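Local coordinates for phosphotriesterase homology protein (Escherichia coli, PDB 1BF6), which hydrolyses phosphorylated glyceryl acetates and some aromatic acetates and propionates, using two zinc ions bound in a TIM-barrel active site, at residues 6-11 with 49-54. Residues are numbered along the deposited sequence; the frame is centred on the assembly and turned at random.
Sequences GYTLAH and NVIEMT. With ZN (zinc ion), chain C.
The imidazole of His11 has Met53 across one face, with CG over the ring centre and SD set obliquely, 3.4 Å from His11 ND1. The ring of His185 meets it edge-to-face, and NE2 binds a zinc ion at 2.3 Å. Asp242, His13 and Glu124 complete that zinc's protein ligands, at the C-terminal ends of two neighbouring parallel strands of the TIM barrel, 7-12 and 47-52. His11 CG lies anti to the backbone N (chi1 -172°), beside the carbonyl carbon, and the ring crosses the Met53 chain at about a right angle, while Met53 bends at chi2 and chi3 and brings CE back to Ala10 O.

Behind the metal the axes of 7-9 and 49-52 come within 4.7 Å of each other, and the strands are stitched by three backbone bonds. Asn49 N gives its hydrogen to Tyr7 O, Leu9 N to Asn49 O in the carbonyl plane, and Ile51 N to Leu9 O at 3.0 Å, the last almost perfectly straight. At Ala10 and His11 the chain turns a corner, and His11 N bonds instead to Ser240 OG. Leu9 and Val50 pair on one side of the sheet, Thr8 and Asn49 on the other.

Thr8 divides its two branches. CG2, anti to its own N, packs at 3.8 Å against both CG1 and CD1 of Ile51, whose CB sits beside Ala10 O. Thr8 OG1 accepts from Asn49 ND2 at 3.0 Å, with the oxygen 21° out of the amide plane and the bond bent to 147°. An alanine in place of Thr8 would remove OG1 and CG2 and would probably loosen the Asn49 amide and the packing on Ile51. That amide has a second hold, since Asn49 ND2 also bonds to Asp3 O.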
ATOM      1  N   GLY A   6       1.275   2.154 -17.928  1.00 13.62           N
ATOM      2  CA  GLY A   6       1.643   3.306 -17.114  1.00 12.44           C
ATOM      3  C   GLY A   6       2.202   2.951 -15.749  1.00 11.55           C
ATOM      4  O   GLY A   6       2.246   1.779 -15.378  1.00 11.04           O
ATOM      5  N   TYR A   7       2.617   3.967 -14.993  1.00  8.71           N
ATOM      6  CA  TYR A   7       3.169   3.777 -13.656  1.00  8.51           C
ATOM      7  C   TYR A   7       2.083   3.467 -12.624  1.00  7.14           C
ATOM      8  O   TYR A   7       0.913   3.832 -12.797  1.00  8.54           O
ATOM      9  CB  TYR A   7       3.918   5.030 -13.206  1.00  9.86           C
ATOM     10  CG  TYR A   7       5.177   5.346 -13.993  1.00 10.88           C
ATOM     11  CD1 TYR A   7       6.013   4.325 -14.459  1.00 10.53           C
ATOM     12  CD2 TYR A   7       5.571   6.666 -14.199  1.00 11.20           C
ATOM     13  CE1 TYR A   7       7.210   4.616 -15.100  1.00 12.68           C
ATOM     14  CE2 TYR A   7       6.761   6.966 -14.838  1.00 12.19           C
ATOM     15  CZ  TYR A   7       7.577   5.941 -15.284  1.00 12.04           C
ATOM     16  OH  TYR A   7       8.757   6.236 -15.916  1.00 13.54           O
ATOM     17  N   THR A   8       2.500   2.839 -11.529  1.00  7.89           N
ATOM     18  CA  THR A   8       1.593   2.472 -10.448  1.00  6.63           C
ATOM     19  C   THR A   8       2.180   2.871  -9.092  1.00  5.80           C
ATOM     20  O   THR A   8       3.344   2.566  -8.796  1.00  6.35           O
ATOM     21  CB  THR A   8       1.337   0.922 -10.434  1.00  6.10           C
ATOM     22  OG1 THR A   8       0.694   0.518 -11.646  0.50  2.00           O
ATOM     23  CG2 THR A   8       0.470   0.524  -9.234  0.50  2.38           C
ATOM     24  N   LEU A   9       1.391   3.596  -8.292  1.00  7.90           N
ATOM     25  CA  LEU A   9       1.793   3.977  -6.930  1.00  6.08           C
ATOM     26  C   LEU A   9       1.216   2.809  -6.115  1.00  6.20           C
ATOM     27  O   LEU A   9       0.006   2.649  -6.027  1.00  7.18           O
ATOM     28  CB  LEU A   9       1.161   5.312  -6.523  1.00 10.31           C
ATOM     29  CG  LEU A   9       2.021   6.564  -6.776  1.00 13.40           C
ATOM     30  CD1 LEU A   9       2.504   6.627  -8.212  1.00 14.67           C
ATOM     31  CD2 LEU A   9       1.240   7.816  -6.402  1.00 14.28           C
ATOM     32  N   ALA A  10       2.109   1.998  -5.561  1.00  4.88           N
ATOM     33  CA  ALA A  10       1.750   0.771  -4.842  1.00  6.87           C
ATOM     34  C   ALA A  10       1.047   0.865  -3.490  1.00  9.24           C
ATOM     35  O   ALA A  10       0.534  -0.142  -3.000  1.00  6.07           O
ATOM     36  CB  ALA A  10       2.993  -0.111  -4.707  1.00  4.37           C
ATOM     37  N   HIS A  11       1.006   2.056  -2.895  1.00  8.67           N
ATOM     38  CA  HIS A  11       0.394   2.210  -1.568  1.00  8.90           C
ATOM     39  C   HIS A  11      -0.013   3.648  -1.300  1.00  8.36           C
ATOM     40  O   HIS A  11       0.807   4.460  -0.876  1.00  9.14           O
ATOM     41  CB  HIS A  11       1.388   1.776  -0.496  1.00  7.10           C
ATOM     42  CG  HIS A  11       0.799   1.707   0.880  1.00 12.56           C
ATOM     43  ND1 HIS A  11       0.690   0.539   1.610  1.00  9.52           N
ATOM     44  CD2 HIS A  11       0.259   2.684   1.656  1.00  7.70           C
ATOM     45  CE1 HIS A  11       0.111   0.823   2.777  1.00  9.97           C
ATOM     46  NE2 HIS A  11      -0.168   2.106   2.849  1.00 10.84           N
ATOM     47  N   ASN A  49      -2.215   3.962 -12.589  1.00  7.77           N
ATOM     48  CA  ASN A  49      -2.858   3.189 -11.505  1.00  9.00           C
ATOM     49  C   ASN A  49      -2.413   3.588 -10.100  1.00  7.66           C
ATOM     50  O   ASN A  49      -1.240   3.870  -9.866  1.00  7.71           O
ATOM     51  CB  ASN A  49      -2.541   1.693 -11.661  1.00  8.19           C
ATOM     52  CG  ASN A  49      -2.621   1.223 -13.099  1.00  8.07           C
ATOM     53  OD1 ASN A  49      -3.705   1.070 -13.657  1.00  8.91           O
ATOM     54  ND2 ASN A  49      -1.461   1.033 -13.717  1.00  9.18           N
ATOM     55  N   VAL A  50      -3.344   3.500  -9.150  1.00  7.24           N
ATOM     56  CA  VAL A  50      -3.066   3.792  -7.742  1.00  7.27           C
ATOM     57  C   VAL A  50      -3.731   2.673  -6.948  1.00  5.43           C
ATOM     58  O   VAL A  50      -4.920   2.442  -7.128  1.00  5.81           O
ATOM     59  CB  VAL A  50      -3.685   5.148  -7.255  1.00  5.56           C
ATOM     60  CG1 VAL A  50      -3.506   5.286  -5.734  1.00  5.64           C
ATOM     61  CG2 VAL A  50      -2.990   6.337  -7.948  1.00  5.91           C
ATOM     62  N   ILE A  51      -2.950   1.989  -6.112  1.00  6.31           N
ATOM     63  CA  ILE A  51      -3.459   0.908  -5.262  1.00  8.29           C
ATOM     64  C   ILE A  51      -3.863   1.563  -3.927  1.00  7.44           C
ATOM     65  O   ILE A  51      -3.012   1.967  -3.128  1.00  8.96           O
ATOM     66  CB  ILE A  51      -2.388  -0.188  -5.010  1.00  7.11           C
ATOM     67  CG1 ILE A  51      -1.636  -0.522  -6.312  1.00  9.85           C
ATOM     68  CG2 ILE A  51      -3.061  -1.471  -4.454  1.00  8.89           C
ATOM     69  CD1 ILE A  51      -2.519  -0.979  -7.477  1.00  5.95           C
ATOM     70  N   GLU A  52      -5.167   1.689  -3.726  1.00  8.79           N
ATOM     71  CA  GLU A  52      -5.725   2.319  -2.539  1.00  7.95           C
ATOM     72  C   GLU A  52      -5.779   1.347  -1.352  1.00 10.24           C
ATOM     73  O   GLU A  52      -6.418   0.287  -1.422  1.00  9.74           O
ATOM     74  CB  GLU A  52      -7.086   2.905  -2.903  1.00  9.28           C
ATOM     75  CG  GLU A  52      -7.349   4.286  -2.307  1.00  9.35           C
ATOM     76  CD  GLU A  52      -7.889   4.224  -0.896  1.00 11.57           C
ATOM     77  OE1 GLU A  52      -8.286   3.123  -0.457  1.00  8.50           O
ATOM     78  OE2 GLU A  52      -7.936   5.280  -0.226  1.00 10.18           O
ATOM     79  N   MET A  53      -5.139   1.755  -0.254  1.00  8.01           N
ATOM     80  CA  MET A  53      -4.983   0.953   0.961  1.00  6.76           C
ATOM     81  C   MET A  53      -5.958   1.151   2.118  1.00  7.13           C
ATOM     82  O   MET A  53      -5.707   0.654   3.226  1.00  7.30           O
ATOM     83  CB  MET A  53      -3.571   1.179   1.499  1.00  9.24           C
ATOM     84  CG  MET A  53      -2.452   0.856   0.515  1.00 10.56           C
ATOM     85  SD  MET A  53      -2.152  -0.929   0.349  1.00 10.03           S
ATOM     86  CE  MET A  53      -2.948  -1.208  -1.131  1.00  9.86           C
ATOM     87  N   THR A  54      -7.036   1.885   1.880  1.00  6.33           N
ATOM     88  CA  THR A  54      -8.020   2.168   2.922  1.00  7.79           C
ATOM     89  C   THR A  54      -9.077   1.066   2.981  1.00  4.85           C
ATOM     90  O   THR A  54      -9.912   0.989   2.093  1.00  5.84           O
ATOM     91  CB  THR A  54      -8.771   3.519   2.659  1.00  8.41           C
ATOM     92  OG1 THR A  54      -7.825   4.571   2.407  1.00  7.62           O
ATOM     93  CG2 THR A  54      -9.625   3.910   3.859  1.00  7.66           C
TER
HETATM   94 ZN    ZN C   1      -1.277   3.468   4.299  1.00 12.00          ZN